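Local structure of siderophore biosynthesis lipase/esterase, putative (Aspergillus fumigatus, 6GUP) at residues Leu72-Ser77 / Asp87-Glu92; Leu83-Arg88 / Pro246-Leu251; Cys128-Leu133 / Lys263-Ile268; Pro165-Glu170 / Leu251-Leu256; Val212-Ala217 / Leu229-Phe234. The protein hydrolyses the ester bonds of the siderophore fusarinine C, releasing fusarinine and its iron, but does not act on triacetylfusarinine C. All blocks are in the same frame, centred on the assembly; numbering follows the deposited sequence.

Contact 1: residues Leu72-Ser77 / Asp87-Glu92; sequences LTLTSS and DRDTNE
Glu92 OE1 is gripped twice, by the backbone N of Thr75 at 2.9 Å in a nearly straight bond (165°) and by a water that donates to it at 2.7 Å. The other oxygen, OE2, accepts the hydroxyl of Thr75, OG1 to OE2 2.6 Å, so one carboxylate holds both its amide and its side chain, each on a syn side. Arg88 CG is anti to the backbone N (chi1 -169°) and the chain bends at chi3, placing NE beside Thr75 CB; the guanidinium lies against Thr75, whose CG2 sits 3.6 Å from CZ over the centre of one face. A threonine suits the site because its hydroxyl meets the carboxylate while its methyl covers the guanidinium. At the edge, NH2 donates in plane to Ser76 OG (3.0 Å, 160°). That hydroxyl points its hydrogen at Asp89 OD1, although the modelled separation is doubtfully short. The water also accepts from Ser76 N and Arg88 NE and donates to Asp89 OD1. Helix 86-108 thus fastens the turn after strand 67-72 by interlocked polar bonds, and the donors around them, with the arginine nearby, would favour the ionised form of both carboxylates.

Contact 2: residues Leu83-Arg88 / Pro246-Leu251; sequences LGHLDR and PSEDDL
The N-terminal turn of helix 86-108, one of the helices flanking the central sheet of this alpha/beta-hydrolase, meets the irregular loop between helices 231-238 and 258-262. Glu248 carries most of the contact. Its CG stands anti to the backbone N (chi1 177°) and the chain stays extended, which sends the carboxylate across to the turn before the helix. There OE1 lies 3.2 Å from Gly84 CA and takes a weak, bent hydrogen bond from His85 N (3.3 Å, 128°). Gly84 has a positive phi, a backbone shape easily adopted by glycine, and its CA is the atom that OE1 approaches. Leu86 and Glu248 lie alongside each other, running opposite ways, with Leu86 CD1 3.6 Å from Glu248 CG; the leucine packs on the aliphatic part of the glutamate, whose methylenes suit an apolar neighbour while its carboxylate goes on to the turn. Farther along, Leu86 CD1 comes within 4.3 Å of Leu251 CD1. Asp249 approaches His85 differently: its OD1 is 3.3 Å from CE1, with ring and carboxylate planes 39° apart. The strongest partner of Asp249 is Arg233 of helix 231-238, which forms a salt bridge with OD2. Since this loop belongs to the long insertion between strands 159-163 and 278-283, the arrangement is consistent with the way cap insertions of alpha/beta-hydrolases are seated on the core.

Contact 3: residues Cys128-Leu133 / Lys263-Ile268; sequences CVLHYL and KTFGMI
Helix 125-134 passes the irregular segment 263-268 most closely at its end: the CA atoms of Leu133 and Ile268 are 5.4 Å apart, whereas those of Leu130 and Thr264 are 7.1 Å apart. Leu130 bridges the wider part. Its CG stands anti to the backbone N (chi1 -178°), reaching across, and from there the two methyls go to different neighbours. CD2 lies over one face of the Phe265 ring in a CH-pi contact, 3.9 Å from the ring centroid and 18° off the normal, a little toward the CE2 rim. CD1 instead meets Ile268 CD1 at 3.8 Å. This helix follows strand 117-122 and begins at the last glycine of what is probably the nucleophile elbow of the alpha/beta-hydrolase fold, so the apolar face of a core helix is packed against the insertion before strand 278-283. A branched leucine suits the position, since it can fill two directions at once, and the flat phenylalanine gives it a broad surface; Phe265 also stacks on Trp302 of helix 295-307. One turn farther on, Leu133 CB touches Ile268 CG1 at 4.0 Å. Nearby, a water donates to two carbonyl oxygens, Leu133 O at 2.8 Å and Ile268 O at 2.7 Å.

Contact 4: residues Pro165-Glu170 / Leu251-Leu256; sequences PVSDRE and LFSSDL
The Phe252 ring is sandwiched between Pro165 CB, 3.6 Å above the centre of one face in a CH-pi contact, and its neighbour Leu251 CB over the opposite face. The other flat groups are the guanidinium of Arg169 and the carboxylate of Asp255, meeting tip to tip with planes 2° apart: NH2 binds OD1 at 2.9 Å and NH1 binds OD2 at 3.1 Å, an end-on salt bridge, with Ser253 CB in plane at the guanidinium edge. Helix 168-178 starts beside them, where the chain leaves strand 159-163 for the alpha/beta-hydrolase insertion. Ser167 is the helix N-cap: its OG accepts from Glu170 N and passes its own hydrogen to Ser253 OG at 2.7 Å. A short serine can do both. Ser253 OG also takes a weak bond from Arg169 NH2 and is bonded to Asp250. Glu170 grips the type I turn starting at Ser253: Ser254 N meets OE1 from above the carboxylate plane (3.0 Å), and Ser254 OG donates to the syn lone pair of OE2 (2.7 Å).

Contact 5: residues Val212-Ala217 / Leu229-Phe234; sequences VLLPLA and LSARRF
Leu213 and Ser230 form a single antiparallel bridge as a non-hydrogen-bonded pair, their CA atoms 4.1 Å apart. The bonds lie on either side of it: Ala231 N donates to Val212 O at 2.8 Å, and Leu214 N donates to Leu229 O at 2.8 Å, both close to the C=O axis. Directly after the bridge the second segment turns into helix 231-238, and Ser230 is its N-cap. Its OG occupies the crowded position between backbone N and carbonyl carbon (chi1 71°), from which it accepts Arg233 N at 3.1 Å; it is also bonded to Trp81 O. The end of Leu214 comes close to the helix, CD1 3.6 Å from Phe234 CB, the side chains crossing at about a right angle. Ala231 is small enough to sit beside the strand, CB to Val212 CB 4.2 Å. Where the two segments diverge, a water donates to Leu214 O (2.8 Å) and accepts from Leu229 N (3.0 Å). Val212 and Leu213 pair in an antiparallel ladder with a strand of the second subunit, whose Leu213 packs on Leu213. Backbone bonds thus tie the short strand to a helix start in its own chain, while the ladder carries the sheet into the second subunit.

How the contacts relate
Following the chain, contact 1 closes a short loop between the end of strand 67-72 and helix 86-108. Contact 2 begins on that helix, sharing Asp87 and Arg88 with contact 1, and reaches ahead to 246-251. Contact 3 opens on helix 125-134 before contact 2 has closed, so these two cross; contact 4 crosses contact 2 as well, sharing Leu251, yet falls within the span of contact 3. Contact 5, a local closure, lies within all three spans. Contacts 2 and 3 fasten the region between strands 159-163 and 278-283 to helices 86-108 and 125-134; contact 4 joins its start to its later loop, and contact 5, at the dimer interface, touches contact 2 through helix 231-238.

Contact 1: residues Leu72-Ser77 / Asp87-Glu92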
# COMPACT_ATOMS: atom_id res chain seq x y z
N LEU A 72 -0.64 6.36 -7.38
CA LEU A 72 -0.32 6.71 -5.99
C LEU A 72 -0.93 5.79 -4.94
O LEU A 72 -1.87 5.05 -5.20
CB LEU A 72 -0.72 8.16 -5.70
CG LEU A 72 -2.16 8.48 -5.27
CD1 LEU A 72 -2.30 9.96 -4.95
CD2 LEU A 72 -3.17 8.07 -6.33
N THR A 73 -0.36 5.89 -3.74
CA THR A 73 -0.91 5.27 -2.54
C THR A 73 -1.64 6.32 -1.72
O THR A 73 -1.24 7.49 -1.69
CB THR A 73 0.19 4.65 -1.66
OG1 THR A 73 1.14 5.65 -1.26
CG2 THR A 73 0.91 3.53 -2.40
N LEU A 74 -2.71 5.88 -1.07
CA LEU A 74 -3.46 6.68 -0.11
C LEU A 74 -3.41 5.92 1.21
O LEU A 74 -2.85 4.83 1.28
CB LEU A 74 -4.91 6.84 -0.59
CG LEU A 74 -5.12 7.36 -2.02
CD1 LEU A 74 -6.56 7.15 -2.47
CD2 LEU A 74 -4.74 8.83 -2.13
N THR A 75 -3.99 6.49 2.27
CA THR A 75 -4.18 5.76 3.53
C THR A 75 -5.21 4.65 3.32
O THR A 75 -5.08 3.57 3.90
CB THR A 75 -4.63 6.70 4.67
OG1 THR A 75 -3.66 7.74 4.85
CG2 THR A 75 -4.80 5.94 5.99
N SER A 76 -6.21 4.92 2.49
CA SER A 76 -7.23 3.93 2.13
C SER A 76 -6.72 2.76 1.29
O SER A 76 -7.39 1.73 1.20
CB SER A 76 -8.38 4.62 1.40
OG SER A 76 -8.95 5.62 2.22
N SER A 77 -5.55 2.91 0.65
CA SER A 77 -4.84 1.79 0.04
C SER A 77 -4.54 0.70 1.07
O SER A 77 -4.69 -0.49 0.78
CB SER A 77 -3.53 2.25 -0.61
OG SER A 77 -3.74 3.32 -1.50
N ASP A 87 -13.17 11.64 2.18
CA ASP A 87 -12.63 12.95 2.59
C ASP A 87 -11.11 12.93 2.73
O ASP A 87 -10.43 13.85 2.28
CB ASP A 87 -13.26 13.43 3.91
CG ASP A 87 -14.67 14.01 3.73
OD1 ASP A 87 -15.10 14.27 2.59
OD2 ASP A 87 -15.34 14.22 4.76
N ARG A 88 -10.58 11.88 3.36
CA ARG A 88 -9.14 11.70 3.53
C ARG A 88 -8.44 11.39 2.20
O ARG A 88 -7.34 11.90 1.94
CB ARG A 88 -8.86 10.59 4.53
CG ARG A 88 -7.41 10.47 4.99
CD ARG A 88 -7.27 9.29 5.93
NE ARG A 88 -7.74 8.06 5.29
CZ ARG A 88 -8.25 6.99 5.91
NH1 ARG A 88 -8.38 6.95 7.24
NH2 ARG A 88 -8.65 5.95 5.19
N ASP A 89 -9.06 10.54 1.38
CA ASP A 89 -8.60 10.26 0.02
C ASP A 89 -8.39 11.54 -0.77
O ASP A 89 -7.34 11.75 -1.39
CB ASP A 89 -9.62 9.41 -0.74
CG ASP A 89 -9.60 7.95 -0.33
OD1 ASP A 89 -9.07 7.63 0.75
OD2 ASP A 89 -10.11 7.12 -1.11
N THR A 90 -9.41 12.38 -0.73
CA THR A 90 -9.43 13.66 -1.42
C THR A 90 -8.30 14.61 -0.97
O THR A 90 -7.67 15.27 -1.81
CB THR A 90 -10.82 14.31 -1.25
OG1 THR A 90 -11.76 13.61 -2.07
CG2 THR A 90 -10.81 15.73 -1.65
N ASN A 91 -8.05 14.68 0.34
CA ASN A 91 -6.96 15.50 0.88
C ASN A 91 -5.59 15.04 0.40
O ASN A 91 -4.72 15.86 0.07
CB ASN A 91 -6.96 15.49 2.42
CG ASN A 91 -8.18 16.16 3.02
OD1 ASN A 91 -8.77 15.65 3.98
ND2 ASN A 91 -8.57 17.31 2.48
N GLU A 92 -5.40 13.72 0.35
CA GLU A 92 -4.13 13.13 -0.07
C GLU A 92 -3.90 13.24 -1.57
O GLU A 92 -2.76 13.41 -2.01
CB GLU A 92 -4.05 11.67 0.41
CG GLU A 92 -3.92 11.58 1.92
CD GLU A 92 -4.20 10.20 2.49
OE1 GLU A 92 -4.55 9.27 1.74
OE2 GLU A 92 -4.07 10.05 3.73
O HOH W 1 -6.83 7.85 2.22

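Contact 2: residues Leu83-Arg88 / Pro246-Leu251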
# COMPACT_ATOMS: atom_id res chain seq x y z
N LEU A 83 -15.31 2.70 6.43
CA LEU A 83 -16.24 3.70 5.87
C LEU A 83 -15.78 5.10 6.26
O LEU A 83 -15.05 5.27 7.24
CB LEU A 83 -17.67 3.44 6.39
CG LEU A 83 -18.82 4.45 6.15
CD1 LEU A 83 -19.25 4.52 4.69
CD2 LEU A 83 -20.01 4.09 7.03
N GLY A 84 -16.22 6.10 5.49
CA GLY A 84 -15.90 7.50 5.76
C GLY A 84 -14.48 7.81 5.34
O GLY A 84 -13.75 8.50 6.06
N HIS A 85 -14.09 7.30 4.17
CA HIS A 85 -12.72 7.38 3.68
C HIS A 85 -12.48 8.40 2.56
O HIS A 85 -11.34 8.80 2.32
CB HIS A 85 -12.25 5.98 3.22
CG HIS A 85 -12.85 5.53 1.93
ND1 HIS A 85 -14.05 4.85 1.86
CD2 HIS A 85 -12.42 5.65 0.65
CE1 HIS A 85 -14.33 4.57 0.60
NE2 HIS A 85 -13.35 5.05 -0.15
N LEU A 86 -13.55 8.82 1.87
CA LEU A 86 -13.41 9.70 0.70
C LEU A 86 -12.86 11.10 1.00
O LEU A 86 -12.17 11.67 0.17
CB LEU A 86 -14.74 9.83 -0.06
CG LEU A 86 -15.22 8.66 -0.93
CD1 LEU A 86 -16.48 9.05 -1.68
CD2 LEU A 86 -14.15 8.21 -1.92
N ASP A 87 -13.17 11.64 2.18
CA ASP A 87 -12.63 12.95 2.59
C ASP A 87 -11.11 12.93 2.73
O ASP A 87 -10.43 13.85 2.28
CB ASP A 87 -13.26 13.43 3.91
CG ASP A 87 -14.67 14.01 3.73
OD1 ASP A 87 -15.10 14.27 2.59
OD2 ASP A 87 -15.34 14.22 4.76
N ARG A 88 -10.58 11.88 3.36
CA ARG A 88 -9.14 11.70 3.53
C ARG A 88 -8.44 11.39 2.20
O ARG A 88 -7.34 11.90 1.94
CB ARG A 88 -8.86 10.59 4.53
CG ARG A 88 -7.41 10.47 4.99
CD ARG A 88 -7.27 9.29 5.93
NE ARG A 88 -7.74 8.06 5.29
CZ ARG A 88 -8.25 6.99 5.91
NH1 ARG A 88 -8.38 6.95 7.24
NH2 ARG A 88 -8.65 5.95 5.19
N PRO A 246 -28.65 8.63 -0.27
CA PRO A 246 -27.72 7.48 -0.23
C PRO A 246 -26.47 7.68 0.65
O PRO A 246 -26.28 8.75 1.23
CB PRO A 246 -27.30 7.35 -1.69
CG PRO A 246 -27.28 8.75 -2.17
CD PRO A 246 -28.49 9.37 -1.54
N SER A 247 -25.63 6.64 0.71
CA SER A 247 -24.37 6.67 1.45
C SER A 247 -23.26 7.40 0.69
O SER A 247 -23.44 7.77 -0.48
CB SER A 247 -23.92 5.25 1.79
OG SER A 247 -23.48 4.55 0.64
N GLU A 248 -22.13 7.60 1.36
CA GLU A 248 -20.95 8.25 0.78
C GLU A 248 -20.44 7.54 -0.48
O GLU A 248 -20.09 8.19 -1.47
CB GLU A 248 -19.82 8.32 1.82
CG GLU A 248 -18.51 8.92 1.33
CD GLU A 248 -17.42 8.89 2.38
OE1 GLU A 248 -16.97 7.78 2.74
OE2 GLU A 248 -16.99 9.98 2.83
N ASP A 249 -20.38 6.21 -0.43
CA ASP A 249 -19.90 5.39 -1.55
C ASP A 249 -20.88 5.38 -2.72
O ASP A 249 -20.45 5.34 -3.88
CB ASP A 249 -19.65 3.95 -1.10
CG ASP A 249 -18.59 3.84 -0.02
OD1 ASP A 249 -17.60 4.61 -0.07
OD2 ASP A 249 -18.74 2.98 0.87
N ASP A 250 -22.18 5.41 -2.42
CA ASP A 250 -23.22 5.22 -3.43
C ASP A 250 -23.44 6.49 -4.27
O ASP A 250 -24.44 7.20 -4.12
CB ASP A 250 -24.51 4.75 -2.75
CG ASP A 250 -25.54 4.23 -3.74
OD1 ASP A 250 -25.15 3.81 -4.85
OD2 ASP A 250 -26.74 4.22 -3.40
N LEU A 251 -22.48 6.76 -5.16
CA LEU A 251 -22.52 7.90 -6.08
C LEU A 251 -23.08 7.53 -7.45
O LEU A 251 -23.64 8.38 -8.14
CB LEU A 251 -21.12 8.49 -6.25
CG LEU A 251 -20.46 9.08 -5.00
CD1 LEU A 251 -18.97 9.30 -5.22
CD2 LEU A 251 -21.13 10.38 -4.59

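Contact 3: residues Cys128-Leu133 / Lys263-Ile268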
# COMPACT_ATOMS: atom_id res chain seq x y z
N CYS A 128 -13.43 8.85 -5.74
CA CYS A 128 -12.47 9.89 -5.33
C CYS A 128 -12.46 11.09 -6.28
O CYS A 128 -12.31 12.23 -5.82
CB CYS A 128 -11.05 9.31 -5.22
SG CYS A 128 -10.93 7.80 -4.23
N VAL A 129 -12.62 10.84 -7.58
CA VAL A 129 -12.63 11.89 -8.59
C VAL A 129 -13.86 12.80 -8.42
O VAL A 129 -13.72 14.02 -8.34
CB VAL A 129 -12.59 11.31 -10.03
CG1 VAL A 129 -12.72 12.41 -11.08
CG2 VAL A 129 -11.29 10.54 -10.25
N LEU A 130 -15.05 12.19 -8.36
CA LEU A 130 -16.30 12.95 -8.18
C LEU A 130 -16.37 13.63 -6.81
O LEU A 130 -16.88 14.75 -6.71
CB LEU A 130 -17.52 12.04 -8.39
CG LEU A 130 -18.92 12.67 -8.28
CD1 LEU A 130 -19.07 13.91 -9.15
CD2 LEU A 130 -19.99 11.65 -8.64
N HIS A 131 -15.86 12.97 -5.78
CA HIS A 131 -15.80 13.53 -4.42
C HIS A 131 -14.83 14.72 -4.36
O HIS A 131 -15.13 15.73 -3.71
CB HIS A 131 -15.38 12.45 -3.42
CG HIS A 131 -15.69 12.78 -1.99
ND1 HIS A 131 -16.83 12.34 -1.36
CD2 HIS A 131 -14.98 13.46 -1.06
CE1 HIS A 131 -16.83 12.76 -0.11
NE2 HIS A 131 -15.71 13.43 0.10
N TYR A 132 -13.69 14.61 -5.03
CA TYR A 132 -12.73 15.71 -5.17
C TYR A 132 -13.40 16.96 -5.77
O TYR A 132 -13.20 18.07 -5.28
CB TYR A 132 -11.53 15.28 -6.04
CG TYR A 132 -10.39 16.28 -6.12
CD1 TYR A 132 -10.43 17.35 -7.01
CD2 TYR A 132 -9.26 16.14 -5.32
CE1 TYR A 132 -9.39 18.26 -7.09
CE2 TYR A 132 -8.21 17.04 -5.39
CZ TYR A 132 -8.27 18.10 -6.28
OH TYR A 132 -7.24 19.00 -6.35
N LEU A 133 -14.19 16.75 -6.82
CA LEU A 133 -14.82 17.85 -7.56
C LEU A 133 -16.09 18.41 -6.92
O LEU A 133 -16.37 19.60 -7.07
CB LEU A 133 -15.15 17.40 -8.99
CG LEU A 133 -13.96 17.05 -9.89
CD1 LEU A 133 -14.44 16.45 -11.20
CD2 LEU A 133 -13.09 18.28 -10.14
N LYS A 263 -26.62 17.03 -6.12
CA LYS A 263 -25.71 17.17 -4.98
C LYS A 263 -24.28 16.70 -5.26
O LYS A 263 -23.37 17.05 -4.50
CB LYS A 263 -26.25 16.42 -3.76
CG LYS A 263 -27.66 16.82 -3.36
CD LYS A 263 -27.92 16.66 -1.88
CE LYS A 263 -29.39 16.91 -1.55
NZ LYS A 263 -29.58 17.36 -0.15
N THR A 264 -24.08 15.90 -6.31
CA THR A 264 -22.77 15.34 -6.65
C THR A 264 -22.28 15.86 -8.01
O THR A 264 -21.43 16.75 -8.06
CB THR A 264 -22.79 13.80 -6.61
OG1 THR A 264 -23.80 13.31 -7.50
CG2 THR A 264 -23.09 13.32 -5.19
N PHE A 265 -22.82 15.31 -9.10
CA PHE A 265 -22.47 15.77 -10.45
C PHE A 265 -22.81 17.25 -10.65
O PHE A 265 -22.04 17.99 -11.26
CB PHE A 265 -23.17 14.94 -11.53
CG PHE A 265 -22.63 13.55 -11.68
CD1 PHE A 265 -21.54 13.30 -12.52
CD2 PHE A 265 -23.21 12.48 -11.01
CE1 PHE A 265 -21.04 12.02 -12.67
CE2 PHE A 265 -22.71 11.19 -11.15
CZ PHE A 265 -21.62 10.96 -11.99
N GLY A 266 -23.97 17.66 -10.13
CA GLY A 266 -24.42 19.05 -10.19
C GLY A 266 -23.56 20.05 -9.43
O GLY A 266 -23.56 21.24 -9.76
N MET A 267 -22.84 19.59 -8.40
CA MET A 267 -21.92 20.44 -7.65
C MET A 267 -20.53 20.61 -8.30
O MET A 267 -19.72 21.38 -7.78
CB MET A 267 -21.76 19.93 -6.21
CG MET A 267 -23.02 20.06 -5.36
SD MET A 267 -23.64 21.74 -5.17
CE MET A 267 -22.29 22.52 -4.30
N ILE A 268 -20.26 19.93 -9.41
CA ILE A 268 -18.98 20.09 -10.12
C ILE A 268 -18.79 21.53 -10.60
O ILE A 268 -17.72 22.11 -10.44
CB ILE A 268 -18.83 19.09 -11.30
CG1 ILE A 268 -18.73 17.65 -10.77
CG2 ILE A 268 -17.58 19.40 -12.13
CD1 ILE A 268 -18.91 16.58 -11.82
O HOH W 2 -15.56 21.18 -9.18

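Contact 4: residues Pro165-Glu170 / Leu251-Leu256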
# COMPACT_ATOMS: atom_id res chain seq x y z
N PRO A 165 -17.15 3.83 -13.62
CA PRO A 165 -17.73 4.20 -12.32
C PRO A 165 -19.01 3.40 -12.08
O PRO A 165 -20.05 3.69 -12.67
CB PRO A 165 -18.01 5.70 -12.47
CG PRO A 165 -18.19 5.91 -13.93
CD PRO A 165 -17.31 4.91 -14.62
N VAL A 166 -18.91 2.41 -11.20
CA VAL A 166 -19.95 1.40 -11.02
C VAL A 166 -20.37 1.37 -9.55
O VAL A 166 -19.53 1.45 -8.65
CB VAL A 166 -19.43 0.01 -11.48
CG1 VAL A 166 -20.33 -1.13 -11.01
CG2 VAL A 166 -19.29 -0.01 -13.00
N SER A 167 -21.68 1.25 -9.32
CA SER A 167 -22.23 1.13 -7.98
C SER A 167 -21.91 -0.24 -7.38
O SER A 167 -22.29 -1.27 -7.94
CB SER A 167 -23.75 1.34 -8.00
OG SER A 167 -24.35 0.99 -6.76
N ASP A 168 -21.20 -0.24 -6.25
CA ASP A 168 -20.93 -1.46 -5.49
C ASP A 168 -22.23 -2.07 -4.96
O ASP A 168 -22.38 -3.29 -4.95
CB ASP A 168 -19.98 -1.19 -4.31
CG ASP A 168 -18.55 -0.93 -4.75
OD1 ASP A 168 -18.03 -1.69 -5.60
OD2 ASP A 168 -17.94 0.02 -4.23
N ARG A 169 -23.14 -1.21 -4.51
CA ARG A 169 -24.47 -1.64 -4.07
C ARG A 169 -25.20 -2.43 -5.16
O ARG A 169 -25.69 -3.53 -4.90
CB ARG A 169 -25.31 -0.42 -3.64
CG ARG A 169 -26.81 -0.68 -3.62
CD ARG A 169 -27.60 0.53 -3.16
NE ARG A 169 -29.03 0.28 -3.41
CZ ARG A 169 -29.72 0.69 -4.47
NH1 ARG A 169 -31.01 0.37 -4.56
NH2 ARG A 169 -29.18 1.43 -5.44
N GLU A 170 -25.26 -1.86 -6.36
CA GLU A 170 -25.91 -2.53 -7.49
C GLU A 170 -25.12 -3.73 -8.02
O GLU A 170 -25.72 -4.65 -8.58
CB GLU A 170 -26.21 -1.54 -8.62
CG GLU A 170 -27.40 -0.63 -8.32
CD GLU A 170 -27.84 0.19 -9.50
OE1 GLU A 170 -26.97 0.76 -10.20
OE2 GLU A 170 -29.06 0.29 -9.73
N LEU A 251 -22.48 6.76 -5.16
CA LEU A 251 -22.52 7.90 -6.08
C LEU A 251 -23.08 7.53 -7.45
O LEU A 251 -23.64 8.38 -8.14
CB LEU A 251 -21.12 8.49 -6.25
CG LEU A 251 -20.46 9.08 -5.00
CD1 LEU A 251 -18.97 9.30 -5.22
CD2 LEU A 251 -21.13 10.38 -4.59
N PHE A 252 -22.95 6.25 -7.84
CA PHE A 252 -23.17 5.82 -9.22
C PHE A 252 -24.35 4.85 -9.42
O PHE A 252 -24.44 4.22 -10.48
CB PHE A 252 -21.88 5.20 -9.77
CG PHE A 252 -20.66 6.08 -9.61
CD1 PHE A 252 -20.66 7.37 -10.14
CD2 PHE A 252 -19.53 5.63 -8.94
CE1 PHE A 252 -19.54 8.19 -10.00
CE2 PHE A 252 -18.42 6.45 -8.80
CZ PHE A 252 -18.42 7.73 -9.33
N SER A 253 -25.25 4.74 -8.44
CA SER A 253 -26.44 3.88 -8.58
C SER A 253 -27.43 4.47 -9.59
O SER A 253 -27.64 5.69 -9.62
CB SER A 253 -27.14 3.65 -7.24
OG SER A 253 -26.50 2.60 -6.52
N SER A 254 -28.03 3.60 -10.39
CA SER A 254 -28.94 3.99 -11.46
C SER A 254 -30.30 4.52 -10.99
O SER A 254 -30.98 5.22 -11.75
CB SER A 254 -29.15 2.82 -12.43
OG SER A 254 -29.85 1.76 -11.81
N ASP A 255 -30.70 4.20 -9.76
CA ASP A 255 -31.99 4.64 -9.21
C ASP A 255 -31.91 5.88 -8.29
O ASP A 255 -32.88 6.19 -7.59
CB ASP A 255 -32.70 3.47 -8.49
CG ASP A 255 -31.95 2.96 -7.27
OD1 ASP A 255 -30.73 3.21 -7.15
OD2 ASP A 255 -32.58 2.31 -6.42
N LEU A 256 -30.78 6.58 -8.30
CA LEU A 256 -30.66 7.86 -7.59
C LEU A 256 -31.48 8.92 -8.31
O LEU A 256 -31.53 8.94 -9.54
CB LEU A 256 -29.20 8.32 -7.50
CG LEU A 256 -28.20 7.43 -6.75
CD1 LEU A 256 -26.84 8.11 -6.73
CD2 LEU A 256 -28.66 7.11 -5.34
O HOH W 3 -23.56 1.87 -11.54

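Contact 5: residues Val212-Ala217 / Leu229-Phe234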
# COMPACT_ATOMS: atom_id res chain seq x y z
N VAL A 212 -15.22 -3.99 13.60
CA VAL A 212 -15.34 -5.44 13.51
C VAL A 212 -15.13 -5.84 12.05
O VAL A 212 -16.00 -5.58 11.21
CB VAL A 212 -16.72 -5.93 14.01
CG1 VAL A 212 -16.83 -7.45 13.91
CG2 VAL A 212 -16.96 -5.49 15.45
N LEU A 213 -13.99 -6.44 11.76
CA LEU A 213 -13.68 -6.92 10.41
C LEU A 213 -14.42 -8.22 10.17
O LEU A 213 -14.26 -9.18 10.94
CB LEU A 213 -12.18 -7.12 10.23
CG LEU A 213 -11.25 -5.94 10.52
CD1 LEU A 213 -9.82 -6.34 10.20
CD2 LEU A 213 -11.64 -4.69 9.74
N LEU A 214 -15.22 -8.26 9.11
CA LEU A 214 -15.98 -9.46 8.76
C LEU A 214 -15.05 -10.46 8.07
O LEU A 214 -14.04 -10.05 7.49
CB LEU A 214 -17.16 -9.10 7.86
CG LEU A 214 -18.16 -8.10 8.46
CD1 LEU A 214 -19.13 -7.60 7.39
CD2 LEU A 214 -18.92 -8.70 9.63
N PRO A 215 -15.38 -11.76 8.13
CA PRO A 215 -14.48 -12.78 7.56
C PRO A 215 -14.30 -12.64 6.06
O PRO A 215 -15.27 -12.47 5.32
CB PRO A 215 -15.18 -14.11 7.89
CG PRO A 215 -16.18 -13.79 8.94
CD PRO A 215 -16.60 -12.38 8.68
N LEU A 216 -13.04 -12.70 5.62
CA LEU A 216 -12.70 -12.58 4.20
C LEU A 216 -13.27 -13.75 3.40
O LEU A 216 -13.73 -13.57 2.27
CB LEU A 216 -11.17 -12.48 4.03
CG LEU A 216 -10.54 -11.85 2.77
CD1 LEU A 216 -10.75 -12.71 1.53
CD2 LEU A 216 -11.02 -10.43 2.52
N ALA A 217 -13.27 -14.95 4.00
CA ALA A 217 -13.90 -16.14 3.40
C ALA A 217 -15.33 -15.87 2.95
O ALA A 217 -15.72 -16.27 1.86
CB ALA A 217 -13.87 -17.29 4.39
N LEU A 229 -13.55 -6.18 4.58
CA LEU A 229 -14.68 -5.31 4.94
C LEU A 229 -14.93 -5.28 6.44
O LEU A 229 -15.08 -6.32 7.07
CB LEU A 229 -15.95 -5.77 4.22
CG LEU A 229 -16.01 -5.58 2.70
CD1 LEU A 229 -17.26 -6.24 2.14
CD2 LEU A 229 -15.98 -4.11 2.31
N SER A 230 -14.98 -4.07 6.98
CA SER A 230 -15.48 -3.84 8.33
C SER A 230 -17.00 -3.95 8.31
O SER A 230 -17.62 -3.87 7.24
CB SER A 230 -15.06 -2.47 8.86
OG SER A 230 -15.75 -1.42 8.20
N ALA A 231 -17.59 -4.15 9.48
CA ALA A 231 -19.04 -4.22 9.63
C ALA A 231 -19.72 -2.93 9.19
O ALA A 231 -20.73 -2.96 8.49
CB ALA A 231 -19.41 -4.54 11.07
N ARG A 232 -19.15 -1.80 9.60
CA ARG A 232 -19.69 -0.48 9.23
C ARG A 232 -19.61 -0.21 7.74
O ARG A 232 -20.55 0.35 7.16
CB ARG A 232 -18.98 0.64 9.99
CG ARG A 232 -19.41 0.74 11.44
CD ARG A 232 -18.84 1.98 12.11
NE ARG A 232 -17.39 1.92 12.27
CZ ARG A 232 -16.66 2.83 12.91
NH1 ARG A 232 -17.23 3.90 13.47
NH2 ARG A 232 -15.34 2.68 13.00
N ARG A 233 -18.51 -0.61 7.11
CA ARG A 233 -18.36 -0.44 5.67
C ARG A 233 -19.31 -1.34 4.89
O ARG A 233 -19.90 -0.90 3.91
CB ARG A 233 -16.93 -0.69 5.21
CG ARG A 233 -16.72 -0.11 3.83
CD ARG A 233 -15.39 -0.42 3.16
NE ARG A 233 -15.57 -0.39 1.71
CZ ARG A 233 -15.93 0.68 0.99
NH1 ARG A 233 -16.17 1.86 1.56
NH2 ARG A 233 -16.07 0.56 -0.33
N PHE A 234 -19.43 -2.59 5.31
CA PHE A 234 -20.35 -3.53 4.68
C PHE A 234 -21.81 -3.06 4.75
O PHE A 234 -22.55 -3.20 3.78
CB PHE A 234 -20.20 -4.92 5.29
CG PHE A 234 -21.22 -5.91 4.80
CD1 PHE A 234 -20.94 -6.75 3.73
CD2 PHE A 234 -22.46 -5.99 5.41
CE1 PHE A 234 -21.89 -7.65 3.28
CE2 PHE A 234 -23.41 -6.88 4.96
CZ PHE A 234 -23.13 -7.72 3.90
O HOH W 4 -17.04 -1.80 11.82
O HOH W 5 -13.72 -9.16 4.86